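Local coordinates for cysteine desulfurase (Stenotrophomonas maltophilia, PDB 6WCI) that catalyses removal of sulfur from L-cysteine, leaving L-alanine and passing the sulfur to a carrier, with pyridoxal 5'-phosphate as cofactor, at the interface of chains A and B. Numbering follows the deposited sequence. Chains: chain A/B, Cysteine desulfurase.

Contact 1: the interface of chains A and B. Residues chain A 144, 147-148, 151; chain B 272-273, 275-276, 279, 284.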
ATOM      1  N   HIS A 144      -1.208  -0.209 -18.673  1.00 23.64           N
ATOM      2  CA  HIS A 144       0.006   0.555 -18.395  1.00 24.85           C
ATOM      3  C   HIS A 144       0.827  -0.038 -17.256  1.00 31.05           C
ATOM      4  O   HIS A 144       2.056   0.096 -17.254  1.00 29.87           O
ATOM      5  CB  HIS A 144      -0.351   2.005 -18.092  1.00 22.10           C
ATOM      6  CG  HIS A 144      -0.907   2.734 -19.270  1.00 24.47           C
ATOM      7  ND1 HIS A 144      -1.517   3.962 -19.163  1.00 27.20           N
ATOM      8  CD2 HIS A 144      -0.934   2.410 -20.587  1.00 24.04           C
ATOM      9  CE1 HIS A 144      -1.906   4.364 -20.360  1.00 26.15           C
ATOM     10  NE2 HIS A 144      -1.564   3.441 -21.242  1.00 25.24           N
ATOM     11  N   ILE A 147       3.365  -2.118 -18.783  1.00 26.66           N
ATOM     12  CA  ILE A 147       4.139  -1.501 -19.853  1.00 31.07           C
ATOM     13  C   ILE A 147       5.177  -0.569 -19.254  1.00 31.88           C
ATOM     14  O   ILE A 147       6.373  -0.680 -19.549  1.00 30.08           O
ATOM     15  CB  ILE A 147       3.263  -0.708 -20.834  1.00 29.98           C
ATOM     16  CG1 ILE A 147       2.243  -1.614 -21.539  1.00 26.48           C
ATOM     17  CG2 ILE A 147       4.158  -0.003 -21.850  1.00 20.11           C
ATOM     18  CD1 ILE A 147       1.257  -0.837 -22.368  1.00 26.60           C
ATOM     19  N   VAL A 148       4.711   0.377 -18.432  1.00 26.16           N
ATOM     20  CA  VAL A 148       5.586   1.470 -17.988  1.00 25.60           C
ATOM     21  C   VAL A 148       6.775   0.978 -17.177  1.00 29.85           C
ATOM     22  O   VAL A 148       7.880   1.517 -17.359  1.00 35.88           O
ATOM     23  CB  VAL A 148       4.763   2.546 -17.269  1.00 26.73           C
ATOM     24  CG1 VAL A 148       5.664   3.650 -16.784  1.00 24.75           C
ATOM     25  CG2 VAL A 148       3.711   3.102 -18.228  1.00 25.15           C
ATOM     26  N   GLN A 151       9.445   0.011 -19.673  1.00 26.96           N
ATOM     27  CA  GLN A 151      10.050   1.139 -20.369  1.00 28.18           C
ATOM     28  C   GLN A 151      11.111   1.799 -19.501  1.00 28.85           C
ATOM     29  O   GLN A 151      12.206   2.127 -19.988  1.00 32.21           O
ATOM     30  CB  GLN A 151       8.985   2.158 -20.774  1.00 29.08           C
ATOM     31  CG  GLN A 151       7.891   1.631 -21.694  1.00 30.99           C
ATOM     32  CD  GLN A 151       6.939   2.733 -22.100  1.00 34.62           C
ATOM     33  OE1 GLN A 151       6.226   3.297 -21.266  1.00 39.42           O
ATOM     34  NE2 GLN A 151       6.941   3.068 -23.378  1.00 39.13           N
TER
ATOM     35  N   GLY B 272       3.395   2.988 -13.992  1.00 30.30           N
ATOM     36  CA  GLY B 272       2.079   2.423 -14.200  1.00 29.39           C
ATOM     37  C   GLY B 272       1.089   3.530 -14.519  1.00 34.25           C
ATOM     38  O   GLY B 272       1.479   4.648 -14.859  1.00 29.71           O
ATOM     39  N   GLY B 273      -0.192   3.189 -14.383  1.00 31.63           N
ATOM     40  CA  GLY B 273      -1.249   4.173 -14.530  1.00 29.72           C
ATOM     41  C   GLY B 273      -1.168   5.254 -13.470  1.00 31.01           C
ATOM     42  O   GLY B 273      -0.467   5.148 -12.463  1.00 27.21           O
ATOM     43  N   MET B 275       0.415   7.744 -12.855  1.00 29.94           N
ATOM     44  CA  MET B 275       1.630   8.557 -12.851  1.00 29.62           C
ATOM     45  C   MET B 275       2.079   8.958 -14.249  1.00 34.07           C
ATOM     46  O   MET B 275       3.009   9.759 -14.383  1.00 37.23           O
ATOM     47  CB  MET B 275       2.775   7.834 -12.124  1.00 22.23           C
ATOM     48  CG  MET B 275       3.115   6.440 -12.645  1.00 23.56           C
ATOM     49  SD  MET B 275       4.158   6.417 -14.119  1.00 24.01           S
ATOM     50  CE  MET B 275       5.724   6.972 -13.407  1.00 20.85           C
ATOM     51  N   ILE B 276       1.438   8.443 -15.287  1.00 36.30           N
ATOM     52  CA  ILE B 276       1.760   8.814 -16.651  1.00 31.93           C
ATOM     53  C   ILE B 276       0.784   9.889 -17.095  1.00 35.89           C
ATOM     54  O   ILE B 276      -0.289  10.079 -16.520  1.00 31.14           O
ATOM     55  CB  ILE B 276       1.715   7.606 -17.617  1.00 32.30           C
ATOM     56  CG1 ILE B 276       0.362   6.894 -17.518  1.00 28.79           C
ATOM     57  CG2 ILE B 276       2.848   6.637 -17.318  1.00 35.46           C
ATOM     58  CD1 ILE B 276      -0.701   7.438 -18.441  1.00 31.64           C
ATOM     59  N   VAL B 279       0.973   7.415 -22.742  1.00 30.44           N
ATOM     60  CA  VAL B 279       1.774   6.211 -22.918  1.00 31.22           C
ATOM     61  C   VAL B 279       1.769   5.834 -24.387  1.00 36.51           C
ATOM     62  O   VAL B 279       0.706   5.675 -24.999  1.00 38.35           O
ATOM     63  CB  VAL B 279       1.268   5.039 -22.060  1.00 34.89           C
ATOM     64  CG1 VAL B 279       2.005   3.766 -22.443  1.00 35.59           C
ATOM     65  CG2 VAL B 279       1.461   5.336 -20.591  1.00 24.76           C
ATOM     66  N   THR B 284       6.821   7.635 -23.453  1.00 31.64           N
ATOM     67  CA  THR B 284       5.812   7.954 -22.456  1.00 32.87           C
ATOM     68  C   THR B 284       6.122   9.296 -21.807  1.00 33.82           C
ATOM     69  O   THR B 284       7.289   9.650 -21.625  1.00 38.05           O
ATOM     70  CB  THR B 284       5.749   6.838 -21.410  1.00 30.88           C
ATOM     71  OG1 THR B 284       5.205   5.655 -22.015  1.00 29.01           O
ATOM     72  CG2 THR B 284       4.896   7.225 -20.210  1.00 31.10           C
TER
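The imidazole of A:His144 carries B:Val279 on one face: methyl CG2 sits 3.4 Å above the ring plane and over its centre, a CH-pi contact. The two side chains meet tip to tip, and the other valine methyl, CG1, lies toward A:His144 CD2 at 3.7 Å. At the ND1 side of the ring the delta-methyl of B:Ile276 comes in across it at about a right angle, with CD1 3.6 Å from A:His144 ND1. CG1 of B:Ile276 lies between its own backbone N and carbonyl carbon (chi1 54°), the crowded position, and from there CD1 extends to the imidazole while CG2 turns to A:Val148.

A:Val148, in the first turn of helix 148-157, divides its methyls between partners. CG2 meets B:Ile276 CG2 at 3.8 Å and also B:Val279 CG2, so one branch touches both hydrophobic residues near the histidine. CG1 faces B:Gly272 N at 3.7 Å, with B:Met275 SD beyond it. CB packs on the backbone of B:Gly272, 3.6 Å from its N.

One turn along the helix, the contact becomes polar. A:Gln151, extended beyond CG (chi2 -177°), offers its amide oxygen to the hydroxyl of B:Thr284, and the two side chains cross at about a right angle. This patch belongs to the interface between two copies of this class-V, PLP-dependent enzyme. The B:Thr284 OG1 donor lies 2.7 Å from A:Gln151 OE1, tilted 16° from the carbonyl plane.

Contact 2: the interface of chains A and B. Residues chain A 276, 279-281, 284, 286; chain B 144, 147-148, 151, 387.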
ATOM      1  N   ILE A 276      14.156  -7.774   7.060  1.00 41.12           N
ATOM      2  CA  ILE A 276      15.488  -8.083   7.555  1.00 45.88           C
ATOM      3  C   ILE A 276      15.392  -9.200   8.579  1.00 50.16           C
ATOM      4  O   ILE A 276      14.355  -9.431   9.211  1.00 51.12           O
ATOM      5  CB  ILE A 276      16.193  -6.854   8.179  1.00 42.85           C
ATOM      6  CG1 ILE A 276      15.310  -6.248   9.283  1.00 44.71           C
ATOM      7  CG2 ILE A 276      16.552  -5.831   7.115  1.00 37.67           C
ATOM      8  CD1 ILE A 276      15.681  -6.711  10.701  1.00 44.79           C
ATOM      9  N   VAL A 279      20.206  -6.612  11.415  1.00 48.83           N
ATOM     10  CA  VAL A 279      20.677  -5.337  10.885  1.00 47.95           C
ATOM     11  C   VAL A 279      21.902  -4.902  11.674  1.00 48.19           C
ATOM     12  O   VAL A 279      21.882  -4.888  12.911  1.00 46.91           O
ATOM     13  CB  VAL A 279      19.577  -4.259  10.933  1.00 45.90           C
ATOM     14  CG1 VAL A 279      20.167  -2.884  10.609  1.00 42.77           C
ATOM     15  CG2 VAL A 279      18.465  -4.594   9.956  1.00 44.83           C
ATOM     16  N   SER A 280      22.967  -4.557  10.957  1.00 48.43           N
ATOM     17  CA  SER A 280      24.131  -3.942  11.560  1.00 47.48           C
ATOM     18  C   SER A 280      24.745  -2.980  10.558  1.00 51.79           C
ATOM     19  O   SER A 280      24.664  -3.191   9.346  1.00 47.71           O
ATOM     20  CB  SER A 280      25.173  -4.979  11.981  1.00 54.09           C
ATOM     21  OG  SER A 280      26.392  -4.342  12.285  1.00 63.22           O
ATOM     22  N   PHE A 281      25.378  -1.930  11.072  1.00 46.09           N
ATOM     23  CA  PHE A 281      26.050  -1.007  10.170  1.00 45.86           C
ATOM     24  C   PHE A 281      27.234  -1.663   9.472  1.00 47.05           C
ATOM     25  O   PHE A 281      27.683  -1.157   8.439  1.00 53.28           O
ATOM     26  CB  PHE A 281      26.484   0.248  10.923  1.00 48.42           C
ATOM     27  CG  PHE A 281      25.354   1.193  11.218  1.00 50.89           C
ATOM     28  CD1 PHE A 281      24.646   1.787  10.181  1.00 44.56           C
ATOM     29  CD2 PHE A 281      25.005   1.495  12.526  1.00 47.37           C
ATOM     30  CE1 PHE A 281      23.601   2.661  10.440  1.00 45.55           C
ATOM     31  CE2 PHE A 281      23.973   2.373  12.793  1.00 52.35           C
ATOM     32  CZ  PHE A 281      23.265   2.958  11.754  1.00 50.78           C
ATOM     33  N   THR A 284      23.927  -6.185   6.817  1.00 43.44           N
ATOM     34  CA  THR A 284      22.606  -6.669   7.185  1.00 46.14           C
ATOM     35  C   THR A 284      22.346  -8.022   6.529  1.00 49.30           C
ATOM     36  O   THR A 284      22.792  -8.276   5.406  1.00 44.79           O
ATOM     37  CB  THR A 284      21.539  -5.633   6.790  1.00 43.50           C
ATOM     38  OG1 THR A 284      21.566  -4.555   7.736  1.00 41.76           O
ATOM     39  CG2 THR A 284      20.125  -6.234   6.722  1.00 38.21           C
ATOM     40  N   PHE A 286      19.326 -10.582   5.332  1.00 45.40           N
ATOM     41  CA  PHE A 286      17.931 -10.429   4.952  1.00 36.36           C
ATOM     42  C   PHE A 286      17.153 -11.709   5.221  1.00 36.46           C
ATOM     43  O   PHE A 286      17.715 -12.803   5.332  1.00 39.86           O
ATOM     44  CB  PHE A 286      17.810 -10.020   3.481  1.00 35.45           C
ATOM     45  CG  PHE A 286      18.441  -8.689   3.183  1.00 35.75           C
ATOM     46  CD1 PHE A 286      17.770  -7.513   3.470  1.00 34.09           C
ATOM     47  CD2 PHE A 286      19.724  -8.618   2.656  1.00 35.38           C
ATOM     48  CE1 PHE A 286      18.360  -6.279   3.229  1.00 33.41           C
ATOM     49  CE2 PHE A 286      20.311  -7.390   2.399  1.00 36.55           C
ATOM     50  CZ  PHE A 286      19.637  -6.220   2.697  1.00 35.44           C
TER
ATOM     51  N   HIS B 144      15.083   0.796  11.419  1.00 41.47           N
ATOM     52  CA  HIS B 144      15.485   0.093  10.203  1.00 40.73           C
ATOM     53  C   HIS B 144      14.928   0.741   8.947  1.00 38.34           C
ATOM     54  O   HIS B 144      15.574   0.704   7.895  1.00 34.97           O
ATOM     55  CB  HIS B 144      15.047  -1.363  10.270  1.00 38.87           C
ATOM     56  CG  HIS B 144      15.786  -2.153  11.298  1.00 34.79           C
ATOM     57  ND1 HIS B 144      15.377  -3.397  11.718  1.00 36.75           N
ATOM     58  CD2 HIS B 144      16.927  -1.879  11.973  1.00 35.07           C
ATOM     59  CE1 HIS B 144      16.224  -3.853  12.625  1.00 44.65           C
ATOM     60  NE2 HIS B 144      17.173  -2.949  12.800  1.00 40.79           N
ATOM     61  N   ILE B 147      17.510   2.993   7.721  1.00 30.23           N
ATOM     62  CA  ILE B 147      18.852   2.428   7.622  1.00 32.21           C
ATOM     63  C   ILE B 147      18.945   1.565   6.372  1.00 39.64           C
ATOM     64  O   ILE B 147      19.784   1.804   5.502  1.00 34.98           O
ATOM     65  CB  ILE B 147      19.211   1.593   8.861  1.00 36.07           C
ATOM     66  CG1 ILE B 147      19.237   2.470  10.115  1.00 33.81           C
ATOM     67  CG2 ILE B 147      20.526   0.855   8.630  1.00 34.05           C
ATOM     68  CD1 ILE B 147      19.391   1.694  11.430  1.00 34.81           C
ATOM     69  N   VAL B 148      18.083   0.546   6.295  1.00 40.26           N
ATOM     70  CA  VAL B 148      18.209  -0.459   5.235  1.00 37.36           C
ATOM     71  C   VAL B 148      18.126   0.135   3.836  1.00 42.75           C
ATOM     72  O   VAL B 148      18.921  -0.269   2.974  1.00 35.28           O
ATOM     73  CB  VAL B 148      17.201  -1.589   5.461  1.00 38.12           C
ATOM     74  CG1 VAL B 148      17.401  -2.696   4.455  1.00 32.03           C
ATOM     75  CG2 VAL B 148      17.325  -2.108   6.894  1.00 30.25           C
ATOM     76  N   GLN B 151      21.492   1.234   2.997  1.00 35.71           N
ATOM     77  CA  GLN B 151      22.395   0.111   2.776  1.00 30.08           C
ATOM     78  C   GLN B 151      22.222  -0.487   1.387  1.00 31.87           C
ATOM     79  O   GLN B 151      23.193  -0.964   0.787  1.00 30.07           O
ATOM     80  CB  GLN B 151      22.170  -0.950   3.849  1.00 37.08           C
ATOM     81  CG  GLN B 151      22.700  -0.514   5.215  1.00 37.12           C
ATOM     82  CD  GLN B 151      22.443  -1.537   6.287  1.00 33.62           C
ATOM     83  OE1 GLN B 151      21.356  -2.113   6.357  1.00 36.62           O
ATOM     84  NE2 GLN B 151      23.438  -1.771   7.137  1.00 34.98           N
ATOM     85  N   PRO B 387      20.950  -1.566  15.661  1.00 60.52           N
ATOM     86  CA  PRO B 387      22.227  -0.907  15.991  1.00 53.65           C
ATOM     87  C   PRO B 387      22.148  -0.058  17.241  1.00 55.46           C
ATOM     88  O   PRO B 387      23.147   0.046  17.961  1.00 57.86           O
ATOM     89  CB  PRO B 387      22.522  -0.053  14.748  1.00 51.76           C
ATOM     90  CG  PRO B 387      21.663  -0.621  13.670  1.00 49.14           C
ATOM     91  CD  PRO B 387      20.428  -1.096  14.368  1.00 48.96           C
TER
HETATM   92  O   HOH W   1      25.972  -0.315   6.763  1.00 51.11           O
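Hydrogen bonds to A:Thr284 and A:Ser280 use both ends of the B:Gln151 carboxamide, on helix 148-157, in this part of the two-fold interface between the enzyme's two copies. The hydroxyl OG1 of A:Thr284 donates to the amide oxygen OE1 of B:Gln151 at 2.8 Å, while NE2 donates to the backbone oxygen of A:Ser280 at 2.9 Å. That acceptor lies in the amide plane of the glutamine, although the donor stands above the serine carbonyl plane, 40° out of it. NE2 also meets a water at 2.9 Å with a nearly straight N-H (177°); this water lies close to A:Phe281 O, at a distance short enough to be treated with caution. Bonds at both ends would restrict rotation of the amide.

The CH-pi contact is made by A:Val279, whose CG2 lies over the centre of one face of the B:His144 imidazole, 3.5 Å above its plane.

Apolar packing makes up much of the rest. A:Ile276 CD1 meets the ND1-CE1 side of the B:His144 ring, 3.5 Å from CE1, the side chains crossing at about a right angle. The A:Phe281 ring, with CG anti to its carbonyl carbon (chi1 -76°), reaches B:Pro387 through CE2 and B:Ile147 through CE1, crossing both side chains nearly perpendicularly. B:Val148 uses separate branches: CG2 toward A:Ile276 CG2, and CG1 toward the A:Phe286 rim, 3.9 Å from CE1. At the proline, A:Phe281 CE2 lies 3.4 Å from B:Pro387 CB.

Contact 1 and contact 2 are twin patches of a two-fold symmetric interface, their C-alpha centres about 32 Å apart. Each places the 3-10 helix 144-146 and helix 148-157 of one chain against the segment around 276 to 284 of the other: A:His144 to A:Gln151 face B:Ile276, B:Val279 and B:Thr284 in contact 1, and B:His144 to B:Gln151 face A:Ile276, A:Val279 and A:Thr284 in contact 2. Contact 1 adds B:Gly272, B:Gly273 and B:Met275; contact 2 adds A:Ser280, A:Phe281 and A:Phe286, with B:Pro387 on the histidine's chain. This is consistent with a homodimer in which each chain supplies both halves, once in each patch.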